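Local coordinates for Alpha/beta hydrolase fold protein (PDB 4PW0) that probably catalyses hydrolysis of an as yet unidentified substrate with a serine nucleophile, as an alpha/beta hydrolase fold protein, at residues R25-S30 and I68-G73; I127-I132 and Y278-Y283. All coordinates share one frame; numbering follows the deposited sequence. Where two conformers were deposited one is given.

Contact 1 of 2, residues R25-S30 and I68-G73; sequences RYAYRS and IFDNKG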
ATOM      1  N   ARG A  25      24.445  20.007  21.572  1.00 25.07           N
ATOM      2  CA  ARG A  25      23.217  19.805  22.341  0.60 24.30           C
ATOM      3  C   ARG A  25      22.131  19.397  21.353  1.00 23.18           C
ATOM      4  O   ARG A  25      21.796  20.183  20.475  1.00 26.99           O
ATOM      5  CB  ARG A  25      22.768  21.102  23.024  0.60 28.03           C
ATOM      6  CG  ARG A  25      21.349  21.072  23.599  0.60 34.63           C
ATOM      7  CD  ARG A  25      20.614  22.429  23.645  0.60 37.54           C
ATOM      8  NE  ARG A  25      20.821  23.286  22.465  0.60 44.36           N
ATOM      9  CZ  ARG A  25      20.095  24.366  22.144  0.60 49.77           C
ATOM     10  NH1 ARG A  25      19.009  24.726  22.842  0.60 42.26           N
ATOM     11  NH2 ARG A  25      20.422  25.067  21.049  0.60 64.67           N
ATOM     12  N   TYR A  26      21.638  18.168  21.470  1.00 23.20           N
ATOM     13  CA  TYR A  26      20.506  17.671  20.656  1.00 20.66           C
ATOM     14  C   TYR A  26      19.209  17.794  21.425  1.00 21.89           C
ATOM     15  O   TYR A  26      19.107  17.295  22.560  1.00 23.59           O
ATOM     16  CB  TYR A  26      20.730  16.228  20.239  1.00 21.05           C
ATOM     17  CG  TYR A  26      21.834  16.032  19.232  1.00 19.85           C
ATOM     18  CD1 TYR A  26      21.585  16.093  17.856  1.00 21.46           C
ATOM     19  CD2 TYR A  26      23.124  15.757  19.637  1.00 24.04           C
ATOM     20  CE1 TYR A  26      22.590  15.909  16.948  1.00 22.90           C
ATOM     21  CE2 TYR A  26      24.148  15.555  18.714  1.00 23.32           C
ATOM     22  CZ  TYR A  26      23.876  15.616  17.361  1.00 22.54           C
ATOM     23  OH  TYR A  26      24.861  15.484  16.401  1.00 23.90           O
ATOM     24  N   ALA A  27      18.223  18.432  20.786  1.00 20.39           N
ATOM     25  CA  ALA A  27      16.883  18.538  21.294  1.00 20.92           C
ATOM     26  C   ALA A  27      16.020  17.377  20.747  1.00 20.00           C
ATOM     27  O   ALA A  27      16.077  17.035  19.557  1.00 20.25           O
ATOM     28  CB  ALA A  27      16.261  19.874  20.893  1.00 21.64           C
ATOM     29  N   TYR A  28      15.208  16.781  21.621  1.00 18.62           N
ATOM     30  CA  TYR A  28      14.393  15.657  21.235  1.00 18.70           C
ATOM     31  C   TYR A  28      13.196  15.517  22.137  1.00 21.03           C
ATOM     32  O   TYR A  28      13.108  16.159  23.201  1.00 21.79           O
ATOM     33  CB  TYR A  28      15.219  14.370  21.229  1.00 19.11           C
ATOM     34  CG  TYR A  28      15.592  13.865  22.611  1.00 21.10           C
ATOM     35  CD1 TYR A  28      16.689  14.394  23.283  1.00 22.37           C
ATOM     36  CD2 TYR A  28      14.864  12.863  23.237  1.00 21.92           C
ATOM     37  CE1 TYR A  28      17.047  13.903  24.548  1.00 23.49           C
ATOM     38  CE2 TYR A  28      15.197  12.398  24.493  1.00 26.33           C
ATOM     39  CZ  TYR A  28      16.308  12.920  25.123  1.00 24.89           C
ATOM     40  OH  TYR A  28      16.619  12.437  26.388  1.00 31.89           O
ATOM     41  N   ARG A  29      12.273  14.702  21.696  1.00 19.77           N
ATOM     42  CA  ARG A  29      11.126  14.273  22.494  1.00 19.90           C
ATOM     43  C   ARG A  29      10.918  12.787  22.387  1.00 21.10           C
ATOM     44  O   ARG A  29      11.201  12.157  21.360  1.00 21.61           O
ATOM     45  CB  ARG A  29       9.852  15.048  22.131  1.00 19.85           C
ATOM     46  CG  ARG A  29       9.981  16.541  22.125  1.00 20.92           C
ATOM     47  CD  ARG A  29       8.685  17.267  21.863  1.00 23.72           C
ATOM     48  NE  ARG A  29       8.876  18.673  21.647  1.00 23.65           N
ATOM     49  CZ  ARG A  29       8.216  19.434  20.786  1.00 22.24           C
ATOM     50  NH1 ARG A  29       7.286  18.903  19.985  1.00 23.26           N
ATOM     51  NH2 ARG A  29       8.522  20.701  20.694  1.00 22.28           N
ATOM     52  N   SER A  30      10.435  12.199  23.466  1.00 21.25           N
ATOM     53  CA  SER A  30      10.133  10.789  23.531  1.00 21.09           C
ATOM     54  C   SER A  30       8.652  10.634  23.835  1.00 23.23           C
ATOM     55  O   SER A  30       8.134  11.184  24.832  1.00 24.95           O
ATOM     56  CB  SER A  30      10.990  10.070  24.572  1.00 23.89           C
ATOM     57  OG  SER A  30      10.761   8.688  24.564  1.00 26.62           O
ATOM     58  N   ILE A  68      11.375  11.662  18.337  1.00 19.00           N
ATOM     59  CA  ILE A  68      11.536  12.736  17.360  1.00 17.37           C
ATOM     60  C   ILE A  68      12.674  13.607  17.825  1.00 17.37           C
ATOM     61  O   ILE A  68      12.846  13.818  19.054  1.00 19.56           O
ATOM     62  CB  ILE A  68      10.238  13.543  17.109  1.00 17.77           C
ATOM     63  CG1 ILE A  68       9.582  14.043  18.419  1.00 18.65           C
ATOM     64  CG2 ILE A  68       9.249  12.713  16.280  1.00 18.71           C
ATOM     65  CD1 ILE A  68       8.458  15.030  18.206  1.00 20.78           C
ATOM     66  N   PHE A  69      13.495  14.081  16.915  1.00 16.88           N
ATOM     67  CA  PHE A  69      14.657  14.875  17.264  1.00 17.99           C
ATOM     68  C   PHE A  69      14.994  15.916  16.245  1.00 18.04           C
ATOM     69  O   PHE A  69      14.679  15.758  15.050  1.00 17.49           O
ATOM     70  CB  PHE A  69      15.886  13.973  17.546  1.00 18.99           C
ATOM     71  CG  PHE A  69      16.552  13.421  16.311  1.00 17.51           C
ATOM     72  CD1 PHE A  69      15.971  12.374  15.581  1.00 17.39           C
ATOM     73  CD2 PHE A  69      17.741  13.929  15.890  1.00 18.50           C
ATOM     74  CE1 PHE A  69      16.595  11.894  14.440  1.00 18.02           C
ATOM     75  CE2 PHE A  69      18.384  13.455  14.758  1.00 19.13           C
ATOM     76  CZ  PHE A  69      17.800  12.426  14.021  1.00 18.66           C
ATOM     77  N   ASP A  70      15.706  16.954  16.678  1.00 17.58           N
ATOM     78  CA  ASP A  70      16.314  17.906  15.790  1.00 17.34           C
ATOM     79  C   ASP A  70      17.752  17.485  15.541  1.00 18.70           C
ATOM     80  O   ASP A  70      18.569  17.345  16.495  1.00 18.97           O
ATOM     81  CB  ASP A  70      16.297  19.305  16.327  1.00 18.10           C
ATOM     82  CG  ASP A  70      14.944  19.986  16.300  1.00 20.14           C
ATOM     83  OD1 ASP A  70      14.152  19.749  15.361  1.00 19.30           O
ATOM     84  OD2 ASP A  70      14.674  20.821  17.250  1.00 20.12           O
ATOM     85  N   ASN A  71      18.103  17.229  14.297  1.00 17.68           N
ATOM     86  CA  ASN A  71      19.482  16.929  13.961  1.00 18.02           C
ATOM     87  C   ASN A  71      20.358  18.195  14.207  1.00 18.12           C
ATOM     88  O   ASN A  71      19.853  19.283  14.452  1.00 18.47           O
ATOM     89  CB  ASN A  71      19.542  16.381  12.532  1.00 18.09           C
ATOM     90  CG  ASN A  71      20.678  15.386  12.318  1.00 18.58           C
ATOM     91  OD1 ASN A  71      21.760  15.474  12.940  1.00 20.30           O
ATOM     92  ND2 ASN A  71      20.439  14.388  11.449  1.00 18.58           N
ATOM     93  N   LYS A  72      21.689  18.047  14.094  1.00 18.68           N
ATOM     94  CA  LYS A  72      22.640  19.073  14.473  1.00 19.41           C
ATOM     95  C   LYS A  72      22.301  20.385  13.765  1.00 19.41           C
ATOM     96  O   LYS A  72      22.060  20.433  12.554  1.00 18.43           O
ATOM     97  CB  LYS A  72      24.039  18.614  14.087  1.00 19.82           C
ATOM     98  CG  LYS A  72      25.123  19.622  14.470  1.00 21.85           C
ATOM     99  CD  LYS A  72      26.515  19.148  14.060  1.00 23.21           C
ATOM    100  CE  LYS A  72      27.007  18.006  14.904  1.00 26.17           C
ATOM    101  NZ  LYS A  72      28.409  17.649  14.471  1.00 29.29           N
ATOM    102  N   GLY A  73      22.210  21.455  14.550  1.00 18.79           N
ATOM    103  CA  GLY A  73      21.947  22.780  14.058  1.00 19.95           C
ATOM    104  C   GLY A  73      20.504  23.160  13.791  1.00 19.13           C
ATOM    105  O   GLY A  73      20.205  24.307  13.520  1.00 20.68           O
TER
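Tyr28 and Phe69 face each other as an antiparallel non-hydrogen-bonded pair, their CA atoms 4.1 Å apart, and the two segments run 170° from each other in direction. Next to them Arg29 and Ile68 form the hydrogen-bonded pair: Arg29 N donates to Ile68 O at 2.8 Å, and Ile68 N returns a bond to Arg29 O. One further bond, Asp70 N to Ala27 O at 2.9 Å, is almost straight at hydrogen and extends the pairing by one residue, to Asp70. The same carbonyl, Ala27 O, also receives a CA-H...O contact from Phe69 CA.

Side chains alternate between the two faces. On one, Tyr28 CB meets Phe69 CB at 3.8 Å; both residues place CG between the backbone N and the carbonyl carbon (chi1 72° for Tyr28, 77° for Phe69), yet their rings diverge beyond CB, and that of Phe69 stacks on Phe95 of helix 85-98. On the other face Arg29 CB lies against Ile68 CG1, while the extended arginine chain runs off to a salt bridge with Asp50. This pairing joins the antiparallel edge of the alpha/beta hydrolase sheet to its parallel strands, strand 66-69 being followed across the sheet by 39-42.

Past the last backbone bond, the Tyr26 ring takes over the contact. Asp70 O sits in plane at the ring edge, 3.5 Å from Tyr26 CD1, and Lys72 passes obliquely across the phenol end, its CE 3.6 Å from Tyr26 OH. That hydroxyl is hydrogen-bonded to Glu94. Asn71 OD1 accepts from Lys72 N at 2.8 Å, in the carbonyl plane on a lone pair, and Asn71 ND2 bonds to Met88 O; together they fix the amide's orientation next to the Tyr26 ring, Asn71 OD1 being 4.1 Å from Tyr26 CE1.

Contact 2 of 2, residues I127-I132 and Y278-Y283; sequences IRKIII and YFLDSY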
ATOM      1  N   ILE A 127      19.566  -1.202  12.730  1.00 20.38           N
ATOM      2  CA  ILE A 127      18.198  -0.936  12.253  1.00 18.80           C
ATOM      3  C   ILE A 127      17.465  -2.265  12.038  1.00 18.75           C
ATOM      4  O   ILE A 127      18.024  -3.205  11.444  1.00 20.92           O
ATOM      5  CB  ILE A 127      18.251  -0.118  10.949  1.00 20.14           C
ATOM      6  CG1 ILE A 127      18.761   1.299  11.254  1.00 21.91           C
ATOM      7  CG2 ILE A 127      16.866  -0.039  10.300  1.00 20.52           C
ATOM      8  CD1 ILE A 127      19.053   2.128  10.035  1.00 23.56           C
ATOM      9  N   ARG A 128      16.219  -2.330  12.497  1.00 18.90           N
ATOM     10  CA  ARG A 128      15.366  -3.451  12.237  1.00 19.24           C
ATOM     11  C   ARG A 128      14.503  -3.203  10.976  1.00 18.74           C
ATOM     12  O   ARG A 128      14.773  -3.800   9.925  1.00 20.53           O
ATOM     13  CB  ARG A 128      14.540  -3.773  13.463  1.00 19.95           C
ATOM     14  CG  ARG A 128      13.739  -5.042  13.276  1.00 21.64           C
ATOM     15  CD  ARG A 128      12.779  -5.344  14.419  1.00 24.27           C
ATOM     16  NE  ARG A 128      11.722  -4.352  14.534  1.00 21.79           N
ATOM     17  CZ  ARG A 128      10.496  -4.585  14.992  1.00 24.40           C
ATOM     18  NH1 ARG A 128      10.138  -5.802  15.423  1.00 34.56           N
ATOM     19  NH2 ARG A 128       9.599  -3.592  14.998  1.00 28.27           N
ATOM     20  N   LYS A 129      13.498  -2.322  11.091  1.00 18.86           N
ATOM     21  CA  LYS A 129      12.629  -2.031   9.935  1.00 16.39           C
ATOM     22  C   LYS A 129      12.733  -0.553   9.583  1.00 16.26           C
ATOM     23  O   LYS A 129      13.050   0.293  10.426  1.00 17.44           O
ATOM     24  CB  LYS A 129      11.174  -2.356  10.280  1.00 16.95           C
ATOM     25  CG  LYS A 129      10.952  -3.843  10.610  1.00 19.51           C
ATOM     26  CD  LYS A 129       9.484  -4.169  10.848  1.00 19.92           C
ATOM     27  CE  LYS A 129       9.263  -5.550  11.340  1.00 24.05           C
ATOM     28  NZ  LYS A 129       7.888  -5.972  11.574  1.00 19.58           N
ATOM     29  N   ILE A 130      12.407  -0.271   8.324  1.00 15.95           N
ATOM     30  CA  ILE A 130      12.562   1.070   7.754  1.00 15.34           C
ATOM     31  C   ILE A 130      11.248   1.522   7.113  1.00 14.87           C
ATOM     32  O   ILE A 130      10.641   0.776   6.342  1.00 15.84           O
ATOM     33  CB  ILE A 130      13.642   1.049   6.660  1.00 16.18           C
ATOM     34  CG1 ILE A 130      14.965   0.510   7.216  1.00 17.64           C
ATOM     35  CG2 ILE A 130      13.815   2.389   5.979  1.00 17.19           C
ATOM     36  CD1 ILE A 130      16.013   0.302   6.139  1.00 19.44           C
ATOM     37  N   ILE A 131      10.855   2.772   7.400  1.00 14.79           N
ATOM     38  CA  ILE A 131       9.741   3.432   6.696  1.00 14.48           C
ATOM     39  C   ILE A 131      10.306   4.656   5.977  1.00 14.29           C
ATOM     40  O   ILE A 131      10.997   5.464   6.603  1.00 14.55           O
ATOM     41  CB  ILE A 131       8.639   3.862   7.666  1.00 14.68           C
ATOM     42  CG1 ILE A 131       8.133   2.665   8.463  1.00 16.02           C
ATOM     43  CG2 ILE A 131       7.508   4.549   6.905  1.00 15.44           C
ATOM     44  CD1 ILE A 131       7.613   3.045   9.831  1.00 21.49           C
ATOM     45  N   ILE A 132      10.008   4.778   4.681  1.00 14.12           N
ATOM     46  CA  ILE A 132      10.437   5.885   3.841  1.00 13.55           C
ATOM     47  C   ILE A 132       9.173   6.558   3.322  1.00 13.77           C
ATOM     48  O   ILE A 132       8.364   5.901   2.667  1.00 14.90           O
ATOM     49  CB  ILE A 132      11.316   5.437   2.664  1.00 14.57           C
ATOM     50  CG1 ILE A 132      12.584   4.781   3.158  1.00 15.98           C
ATOM     51  CG2 ILE A 132      11.604   6.621   1.736  1.00 15.67           C
ATOM     52  CD1 ILE A 132      13.393   4.110   2.078  1.00 17.36           C
ATOM     53  N   TYR A 278       0.792  -1.943  11.439  1.00 16.99           N
ATOM     54  CA  TYR A 278       0.884  -3.305  11.047  1.00 18.31           C
ATOM     55  C   TYR A 278       2.297  -3.702  10.618  1.00 17.62           C
ATOM     56  O   TYR A 278       2.851  -4.758  10.998  1.00 18.39           O
ATOM     57  CB  TYR A 278      -0.151  -3.686   9.945  1.00 18.72           C
ATOM     58  CG  TYR A 278      -0.053  -5.132   9.579  1.00 18.95           C
ATOM     59  CD1 TYR A 278      -0.740  -6.109  10.329  1.00 20.85           C
ATOM     60  CD2 TYR A 278       0.798  -5.570   8.590  1.00 19.10           C
ATOM     61  CE1 TYR A 278      -0.563  -7.432  10.030  1.00 21.09           C
ATOM     62  CE2 TYR A 278       1.002  -6.916   8.325  1.00 19.96           C
ATOM     63  CZ  TYR A 278       0.291  -7.841   9.065  1.00 22.03           C
ATOM     64  OH  TYR A 278       0.524  -9.189   8.829  1.00 24.29           O
ATOM     65  N   PHE A 279       2.880  -2.870   9.754  1.00 16.57           N
ATOM     66  CA  PHE A 279       4.207  -3.133   9.275  1.00 16.54           C
ATOM     67  C   PHE A 279       5.189  -3.340  10.441  1.00 17.61           C
ATOM     68  O   PHE A 279       5.914  -4.313  10.461  1.00 18.58           O
ATOM     69  CB  PHE A 279       4.652  -1.992   8.371  1.00 16.22           C
ATOM     70  CG  PHE A 279       6.103  -2.052   7.956  1.00 16.20           C
ATOM     71  CD1 PHE A 279       6.546  -3.006   7.047  1.00 16.40           C
ATOM     72  CD2 PHE A 279       7.017  -1.153   8.457  1.00 15.92           C
ATOM     73  CE1 PHE A 279       7.879  -3.048   6.649  1.00 16.83           C
ATOM     74  CE2 PHE A 279       8.349  -1.181   8.069  1.00 16.45           C
ATOM     75  CZ  PHE A 279       8.764  -2.129   7.171  1.00 16.77           C
ATOM     76  N   LEU A 280       5.193  -2.418  11.381  1.00 16.89           N
ATOM     77  CA  LEU A 280       6.148  -2.514  12.499  1.00 17.86           C
ATOM     78  C   LEU A 280       5.842  -3.666  13.445  1.00 18.93           C
ATOM     79  O   LEU A 280       6.788  -4.343  13.882  1.00 20.83           O
ATOM     80  CB  LEU A 280       6.189  -1.217  13.263  1.00 17.77           C
ATOM     81  CG  LEU A 280       6.743  -0.023  12.494  1.00 18.01           C
ATOM     82  CD1 LEU A 280       6.639   1.209  13.356  1.00 20.40           C
ATOM     83  CD2 LEU A 280       8.184  -0.247  12.027  1.00 19.05           C
ATOM     84  N   ASP A 281       4.563  -3.906  13.713  1.00 18.41           N
ATOM     85  CA  ASP A 281       4.241  -4.917  14.716  0.60 18.91           C
ATOM     86  C   ASP A 281       4.246  -6.317  14.167  1.00 20.43           C
ATOM     87  O   ASP A 281       4.543  -7.258  14.920  1.00 24.45           O
ATOM     88  CB  ASP A 281       2.932  -4.568  15.410  0.60 23.50           C
ATOM     89  CG  ASP A 281       3.056  -3.326  16.254  0.60 30.32           C
ATOM     90  OD1 ASP A 281       4.200  -2.983  16.625  0.60 32.55           O
ATOM     91  OD2 ASP A 281       2.025  -2.683  16.539  0.60 34.45           O
ATOM     92  N   SER A 282       3.979  -6.477  12.858  1.00 19.20           N
ATOM     93  CA  SER A 282       3.679  -7.788  12.341  1.00 20.57           C
ATOM     94  C   SER A 282       4.375  -8.261  11.083  1.00 22.04           C
ATOM     95  O   SER A 282       4.478  -9.471  10.878  1.00 24.07           O
ATOM     96  CB  SER A 282       2.168  -7.874  12.145  1.00 22.39           C
ATOM     97  OG  SER A 282       1.443  -7.768  13.357  1.00 25.90           O
ATOM     98  N   TYR A 283       4.801  -7.364  10.193  1.00 20.00           N
ATOM     99  CA  TYR A 283       5.334  -7.831   8.930  1.00 19.93           C
ATOM    100  C   TYR A 283       6.685  -8.537   9.092  1.00 23.46           C
ATOM    101  O   TYR A 283       7.581  -7.974   9.772  1.00 25.66           O
ATOM    102  CB  TYR A 283       5.456  -6.664   7.933  1.00 18.24           C
ATOM    103  CG  TYR A 283       6.038  -7.118   6.633  1.00 17.75           C
ATOM    104  CD1 TYR A 283       5.294  -7.870   5.734  1.00 18.75           C
ATOM    105  CD2 TYR A 283       7.366  -6.822   6.293  1.00 18.73           C
ATOM    106  CE1 TYR A 283       5.869  -8.338   4.580  1.00 18.57           C
ATOM    107  CE2 TYR A 283       7.941  -7.283   5.129  1.00 19.12           C
ATOM    108  CZ  TYR A 283       7.199  -8.056   4.271  1.00 18.74           C
ATOM    109  OH  TYR A 283       7.732  -8.578   3.111  1.00 19.88           O
ATOM    110  OXT TYR A 283       6.916  -9.645   8.546  1.00 23.02           O
TER
HETATM  111  O   HOH W   1       7.408  -6.138  16.215  1.00 37.85           O
HETATM  112  O   HOH W   2       7.162  -4.069  17.117  1.00 50.59           O
HETATM  113  O   HOH W   3       7.584  -7.891  13.685  1.00 35.75           O
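Lys129, on a parallel strand of the alpha/beta hydrolase sheet, reaches the carbonyls of Phe279 and Leu280 and the terminal carboxylate of Tyr283 where the C-terminal part of helix 269-282 faces strand 127-133. Strand 129-132 and helix 278-282 run antiparallel (176°), their axes 9.5 Å apart at closest approach.

The lysine chain is extended beyond CG and carries the ammonium among the oxygens of residues 279-283. Lys129 NZ donates to Tyr283 O at 2.7 Å, in plane on a lone pair, and to Phe279 O at 2.8 Å, also in the carbonyl plane. Leu280 O is approached differently: Lys129 NZ lies above the carbonyl plane of Leu280, 64° out of it, 3.0 Å from Leu280 O. With a water these make four acceptors for three hydrogens, so at least one hydrogen must be shared or one contact be mainly electrostatic, most likely that to Leu280. Lys129 CD rides over one face of the Phe279 ring, offset toward the rim.

Ile131 shares the apolar packing with the aliphatic part of Lys129. Its CG1 lies 3.9 Å from Phe279 CE2 as the two side chains slide past each other in opposite directions, whereas Ile131 CD1 meets Leu280 CD2 at 4.0 Å, the side chains crossing at about a right angle. Lys129 CE lies over the centre of the Arg128 guanidinium, which is held by a salt bridge to Asp105. Arg128 NH2 gives Leu280 O only a weak bond at 3.1 Å, and a water accepting from Arg128 NH1 donates to the same oxygen. Tyr283 packs on Pro258 of the second subunit.

Carbonyls at a helix C-terminus carry the negative end of its dipole, and Tyr283 adds a carboxylate; an ammonium among them would offset that charge and is probably stabilised in its protonated form.

Contacts 1 and 2 build on one mixed sheet but at separate places in it, their centres 22 Å apart and their nearest atoms about 11 Å apart. Contact 1 pairs strand with strand, 24-31 with 66-69; contact 2 sets helix 269-282 against strand 127-133. Strands 39-42 and 104-109 lie between 66-69 and 127-133 in the sheet order. Along the chain the two contacts come in series, contact 1 closing before contact 2 opens. One attaches the early antiparallel strands, the other brings the C-terminal helix back onto the sheet. Strand 104-109, in between, leads into the probable nucleophile elbow at Ser110.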